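Local coordinates for dihydroorotase (Saccharomyces cerevisiae S288C, PDB 6L0A), which catalyses the reversible, zinc-dependent interconversion of N-carbamoyl-L-aspartate and dihydroorotate, the third step of de novo pyrimidine biosynthesis, at residues 210-215 / 227-232; 260-265 / 272-277. All blocks are in the same frame, centred on the assembly; numbering follows the deposited sequence.

Contact 1: residues 210-215 / 227-232; sequences TAHHLF and NFCKPV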
loop_
_atom_site.group_PDB
_atom_site.type_symbol
_atom_site.label_atom_id
_atom_site.label_comp_id
_atom_site.label_asym_id
_atom_site.label_seq_id
_atom_site.Cartn_x
_atom_site.Cartn_y
_atom_site.Cartn_z
ATOM N N THR C 210 17.435 -2.217 6.479
ATOM C CA THR C 210 16.719 -3.231 7.225
ATOM C C THR C 210 16.806 -4.566 6.505
ATOM O O THR C 210 17.228 -4.652 5.350
ATOM C CB THR C 210 15.247 -2.873 7.372
ATOM O OG1 THR C 210 14.629 -2.966 6.079
ATOM C CG2 THR C 210 15.080 -1.462 7.931
ATOM N N ALA C 211 16.372 -5.609 7.200
ATOM C CA ALA C 211 16.197 -6.898 6.539
ATOM C C ALA C 211 15.033 -6.849 5.560
ATOM O O ALA C 211 15.148 -7.307 4.418
ATOM C CB ALA C 211 15.979 -7.996 7.577
ATOM N N HIS C 212 13.903 -6.273 5.976
ATOM C CA HIS C 212 12.696 -6.452 5.168
ATOM C C HIS C 212 12.719 -5.607 3.896
ATOM O O HIS C 212 12.107 -5.993 2.894
ATOM C CB HIS C 212 11.439 -6.176 5.995
ATOM C CG HIS C 212 11.472 -4.905 6.788
ATOM N ND1 HIS C 212 12.148 -4.789 7.985
ATOM C CD2 HIS C 212 10.866 -3.713 6.581
ATOM C CE1 HIS C 212 11.972 -3.571 8.471
ATOM N NE2 HIS C 212 11.188 -2.902 7.643
ATOM N N HIS C 213 13.431 -4.482 3.890
ATOM C CA HIS C 213 13.510 -3.716 2.652
ATOM C C HIS C 213 14.436 -4.352 1.620
ATOM O O HIS C 213 14.447 -3.897 0.476
ATOM C CB HIS C 213 13.946 -2.281 2.947
ATOM C CG HIS C 213 12.893 -1.468 3.644
ATOM N ND1 HIS C 213 13.013 -1.033 4.949
ATOM C CD2 HIS C 213 11.690 -1.014 3.206
ATOM C CE1 HIS C 213 11.927 -0.352 5.285
ATOM N NE2 HIS C 213 11.113 -0.320 4.243
ATOM N N LEU C 214 15.226 -5.362 2.002
ATOM C CA LEU C 214 16.003 -6.131 1.035
ATOM C C LEU C 214 15.160 -7.189 0.338
ATOM O O LEU C 214 15.627 -7.787 -0.640
ATOM C CB LEU C 214 17.197 -6.795 1.724
ATOM C CG LEU C 214 18.136 -5.837 2.468
ATOM C CD1 LEU C 214 19.364 -6.580 2.992
ATOM C CD2 LEU C 214 18.547 -4.668 1.573
ATOM N N PHE C 215 13.939 -7.419 0.816
ATOM C CA PHE C 215 13.000 -8.384 0.254
ATOM C C PHE C 215 11.762 -7.741 -0.341
ATOM O O PHE C 215 11.302 -8.153 -1.412
ATOM C CB PHE C 215 12.527 -9.363 1.337
ATOM C CG PHE C 215 13.581 -10.328 1.808
ATOM C CD1 PHE C 215 14.362 -10.036 2.923
ATOM C CD2 PHE C 215 13.763 -11.545 1.163
ATOM C CE1 PHE C 215 15.309 -10.935 3.383
ATOM C CE2 PHE C 215 14.718 -12.444 1.613
ATOM C CZ PHE C 215 15.494 -12.135 2.720
ATOM N N ASN C 227 3.210 -6.662 6.295
ATOM C CA ASN C 227 4.388 -6.136 5.621
ATOM C C ASN C 227 4.397 -4.610 5.529
ATOM O O ASN C 227 5.298 -4.062 4.903
ATOM C CB ASN C 227 4.505 -6.737 4.218
ATOM C CG ASN C 227 4.891 -8.205 4.247
ATOM O OD1 ASN C 227 5.594 -8.650 5.162
ATOM N ND2 ASN C 227 4.424 -8.967 3.257
ATOM N N PHE C 228 3.417 -3.922 6.111
ATOM C CA PHE C 228 3.370 -2.463 6.057
ATOM C C PHE C 228 4.286 -1.891 7.135
ATOM O O PHE C 228 4.133 -2.230 8.308
ATOM C CB PHE C 228 1.928 -1.980 6.258
ATOM C CG PHE C 228 1.785 -0.495 6.442
ATOM C CD1 PHE C 228 2.099 0.381 5.407
ATOM C CD2 PHE C 228 1.313 0.033 7.646
ATOM C CE1 PHE C 228 1.961 1.759 5.571
ATOM C CE2 PHE C 228 1.171 1.422 7.811
ATOM C CZ PHE C 228 1.502 2.280 6.776
ATOM N N CYS C 229 5.225 -1.025 6.752
ATOM C CA CYS C 229 6.026 -0.311 7.728
ATOM C C CYS C 229 6.335 1.066 7.151
ATOM O O CYS C 229 5.975 1.370 6.019
ATOM C CB CYS C 229 7.325 -1.073 8.001
ATOM S SG CYS C 229 8.254 -1.180 6.409
ATOM N N LYS C 230 7.010 1.906 7.936
ATOM C CA LYS C 230 7.479 3.182 7.422
ATOM C C LYS C 230 9.003 3.224 7.492
ATOM O O LYS C 230 9.585 2.683 8.438
ATOM C CB LYS C 230 6.878 4.370 8.223
ATOM C CG LYS C 230 5.330 4.443 8.215
ATOM C CD LYS C 230 4.757 4.577 6.809
ATOM C CE LYS C 230 5.038 5.937 6.227
ATOM N NZ LYS C 230 4.097 7.017 6.757
ATOM N N PRO C 231 9.692 3.758 6.463
ATOM C CA PRO C 231 9.116 4.147 5.174
ATOM C C PRO C 231 8.626 2.902 4.456
ATOM O O PRO C 231 9.140 1.793 4.719
ATOM C CB PRO C 231 10.281 4.811 4.422
ATOM C CG PRO C 231 11.434 4.907 5.430
ATOM C CD PRO C 231 11.162 3.854 6.464
ATOM N N VAL C 232 7.598 3.054 3.620
ATOM C CA VAL C 232 7.029 1.892 2.953
ATOM C C VAL C 232 8.048 1.328 1.972
ATOM O O VAL C 232 8.895 2.055 1.439
ATOM C CB VAL C 232 5.717 2.259 2.232
ATOM C CG1 VAL C 232 4.703 2.875 3.215
ATOM C CG2 VAL C 232 5.982 3.196 1.049
HETATM O O HOH W 1 11.150 0.055 8.430
#
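Cys229 is the first residue of 227-232 to meet the other segment, and its sulfur faces the rings of two consecutive histidines, His212 and His213, from one side. SG is 3.6 Å from His212 NE2 and equally near CD2 of that ring, 74° off the ring normal, which makes this an edge approach. It stands 3.7 Å from NE2 of His213, where the approach is oblique. A chi1 of 61° puts SG between its own backbone N and carbonyl carbon, on the side facing both rings. At Lys230 the backbone does the work: a water bridges Lys230 O and His212 NE2, 3.1 Å from each, and lies in the plane of the imidazole. The CB of Lys230 points away, and NZ bonds the carbonyl O of Val104; the residue also touches the bound malate. Pro231, which follows a cis peptide bond, supplies the single direct hydrogen bond of the contact: His213 NE2 donates to Pro231 O over 2.9 Å, with a bent N-H...O angle of 146° and the acceptor slightly tilted from the ring plane. Behind this bond, Thr210 OG1 accepts from His213 N (2.9 Å), an ST motif, and also bonds His213 ND1 (2.8 Å), so the buried ring is held at both nitrogens, which should limit its rotation. The Pro231 ring itself packs on His180, a ligand of one zinc ion, which places the histidine-proline bond in a second shell and is consistent with its helping to position the metal site. Around the contact, 210-215 follows the parallel strand 205-209 of the TIM barrel, with Ala211 and Leu214 against helix 283-293 and His213 and Leu214 against helix 236-246; Val232 rests on helix 218-221.

Contact 2: residues 260-265 / 272-277; sequences APHPVQ and GVCAGV. With LMR ((2S)-2-hydroxybutanedioic acid), chain M.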
loop_
_atom_site.group_PDB
_atom_site.type_symbol
_atom_site.label_atom_id
_atom_site.label_comp_id
_atom_site.label_asym_id
_atom_site.label_seq_id
_atom_site.Cartn_x
_atom_site.Cartn_y
_atom_site.Cartn_z
ATOM N N ALA C 260 10.151 -4.040 14.621
ATOM C CA ALA C 260 9.102 -3.244 15.251
ATOM C C ALA C 260 7.978 -4.179 15.663
ATOM O O ALA C 260 7.069 -4.457 14.870
ATOM C CB ALA C 260 8.586 -2.163 14.304
ATOM N N PRO C 261 8.000 -4.676 16.902
ATOM C CA PRO C 261 6.987 -5.657 17.330
ATOM C C PRO C 261 5.615 -5.015 17.510
ATOM O O PRO C 261 5.472 -3.995 18.187
ATOM C CB PRO C 261 7.537 -6.182 18.664
ATOM C CG PRO C 261 8.945 -5.651 18.773
ATOM C CD PRO C 261 9.010 -4.419 17.941
ATOM N N HIS C 262 4.600 -5.641 16.914
ATOM C CA HIS C 262 3.217 -5.282 17.165
ATOM C C HIS C 262 2.401 -6.542 17.424
ATOM O O HIS C 262 2.592 -7.556 16.741
ATOM C CB HIS C 262 2.608 -4.530 15.973
ATOM C CG HIS C 262 3.207 -3.183 15.753
ATOM N ND1 HIS C 262 2.913 -2.103 16.553
ATOM C CD2 HIS C 262 4.092 -2.741 14.829
ATOM C CE1 HIS C 262 3.589 -1.048 16.132
ATOM N NE2 HIS C 262 4.321 -1.414 15.095
ATOM N N PRO C 263 1.502 -6.508 18.401
ATOM C CA PRO C 263 0.566 -7.623 18.556
ATOM C C PRO C 263 -0.308 -7.720 17.319
ATOM O O PRO C 263 -0.640 -6.714 16.689
ATOM C CB PRO C 263 -0.240 -7.243 19.798
ATOM C CG PRO C 263 -0.151 -5.760 19.872
ATOM C CD PRO C 263 1.172 -5.373 19.270
ATOM N N VAL C 264 -0.672 -8.954 16.977
ATOM C CA VAL C 264 -1.367 -9.225 15.726
ATOM C C VAL C 264 -2.651 -8.410 15.607
ATOM O O VAL C 264 -3.041 -8.011 14.499
ATOM C CB VAL C 264 -1.628 -10.736 15.622
ATOM C CG1 VAL C 264 -2.592 -11.196 16.738
ATOM C CG2 VAL C 264 -2.136 -11.073 14.259
ATOM N N GLN C 265 -3.315 -8.123 16.729
ATOM C CA GLN C 265 -4.563 -7.367 16.664
ATOM C C GLN C 265 -4.347 -5.924 16.224
ATOM O O GLN C 265 -5.305 -5.276 15.793
ATOM C CB GLN C 265 -5.294 -7.400 18.014
ATOM C CG GLN C 265 -4.593 -6.667 19.153
ATOM C CD GLN C 265 -3.681 -7.590 19.953
ATOM O OE1 GLN C 265 -3.252 -8.643 19.455
ATOM N NE2 GLN C 265 -3.377 -7.199 21.194
ATOM N N GLY C 272 -5.934 2.445 10.201
ATOM C CA GLY C 272 -4.939 2.667 11.244
ATOM C C GLY C 272 -4.102 1.451 11.587
ATOM O O GLY C 272 -3.777 1.236 12.765
ATOM N N VAL C 273 -3.759 0.640 10.583
ATOM C CA VAL C 273 -2.815 -0.457 10.764
ATOM C C VAL C 273 -1.491 0.100 11.270
ATOM O O VAL C 273 -0.941 1.041 10.690
ATOM C CB VAL C 273 -2.625 -1.209 9.438
ATOM C CG1 VAL C 273 -1.392 -2.120 9.501
ATOM C CG2 VAL C 273 -3.871 -2.016 9.094
ATOM N N CYS C 274 -0.978 -0.467 12.368
ATOM C CA CYS C 274 0.317 -0.033 12.892
ATOM C C CYS C 274 1.433 -0.346 11.905
ATOM O O CYS C 274 1.471 -1.428 11.317
ATOM C CB CYS C 274 0.610 -0.726 14.215
ATOM S SG CYS C 274 -0.509 -0.228 15.500
ATOM N N ALA C 275 2.360 0.593 11.745
ATOM C CA ALA C 275 3.505 0.397 10.862
ATOM C C ALA C 275 4.611 -0.361 11.584
ATOM O O ALA C 275 4.966 -0.020 12.720
ATOM C CB ALA C 275 4.039 1.739 10.381
ATOM N N GLY C 276 5.162 -1.374 10.918
ATOM C CA GLY C 276 6.312 -2.078 11.455
ATOM C C GLY C 276 6.366 -3.552 11.124
ATOM O O GLY C 276 5.344 -4.254 11.139
ATOM N N VAL C 277 7.574 -4.030 10.834
ATOM C CA VAL C 277 7.841 -5.431 10.544
ATOM C C VAL C 277 8.681 -5.978 11.689
ATOM O O VAL C 277 9.614 -5.308 12.146
ATOM C CB VAL C 277 8.572 -5.586 9.197
ATOM C CG1 VAL C 277 9.083 -7.030 9.003
ATOM C CG2 VAL C 277 7.650 -5.152 8.025
HETATM C C1 LMR M . 9.282 3.045 12.457
HETATM O O1A LMR M . 10.520 2.825 12.529
HETATM O O1B LMR M . 8.907 3.875 11.602
HETATM C C2 LMR M . 8.243 2.353 13.371
HETATM O O2 LMR M . 7.290 1.539 12.714
HETATM C C3 LMR M . 8.914 1.356 14.255
HETATM C C4 LMR M . 7.903 1.280 15.375
HETATM O O4A LMR M . 6.738 0.775 15.218
HETATM O O4B LMR M . 8.312 1.771 16.435
HETATM O O HOH W 2 5.157 -6.245 13.884
#
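His262 NE2 donates to Ala275 O over 2.8 Å, standing 52° out of the carbonyl plane, in the tight part of the contact. A second, weak bond runs from His262 NE2 to malate O4A at 3.3 Å. Cys274 CB covers one face of the His262 ring in a CH-pi contact, 3.6 Å from the centroid and 15° off the normal. Ala260 N donates to Val277 O over 2.8 Å, while Ala260 CB reaches Gly276 CA at 3.6 Å; a side chain on Gly276 would collide with Ala260 CB and His262 NE2. Both segments belong to the long loop after strand 253-255, at the mouth of the metal-dependent hydrolase barrel, where Ala260, His262, Ala275 and Gly276 line the malate pocket. An alanine in place of His262 would probably leave Ala275 O without this donor, uncover Cys274 CB and weaken the hold on the malate carboxylate. On another side a water bridges the segments, donating to Ala260 O at 2.8 Å and more weakly joined to His262 N and Gly276 O. By contrast, Val264, Gln265 and Gly272 make no contact across the segments; Gln265 and Gly272 are exposed, and Gly272 N turns instead to Asn224 of the second subunit.

How the contacts relate
Both contacts are buried and flank the same active site, with centres 13 Å apart, and they touch directly: Phe228 O is 2.9 Å from Gly276 N, a probable hydrogen bond, and Lys230 CG packs on Ala275 CB. They draw on successive loops, after strand 205-209 for contact 1 and after strand 253-255 for contact 2. Each uses a histidine NE2 to donate to a backbone carbonyl, but contact 1 lies against the zinc ligand His180 through Pro231 and gives the malate pocket Lys230, whereas contact 2 gives it four residues. Contact 1 adds a cysteine sulfur set against two imidazoles; contact 2 adds a backbone bond and glycine packing. Both reach the second subunit, by Phe228 and by Gly272, Val273 and Val264.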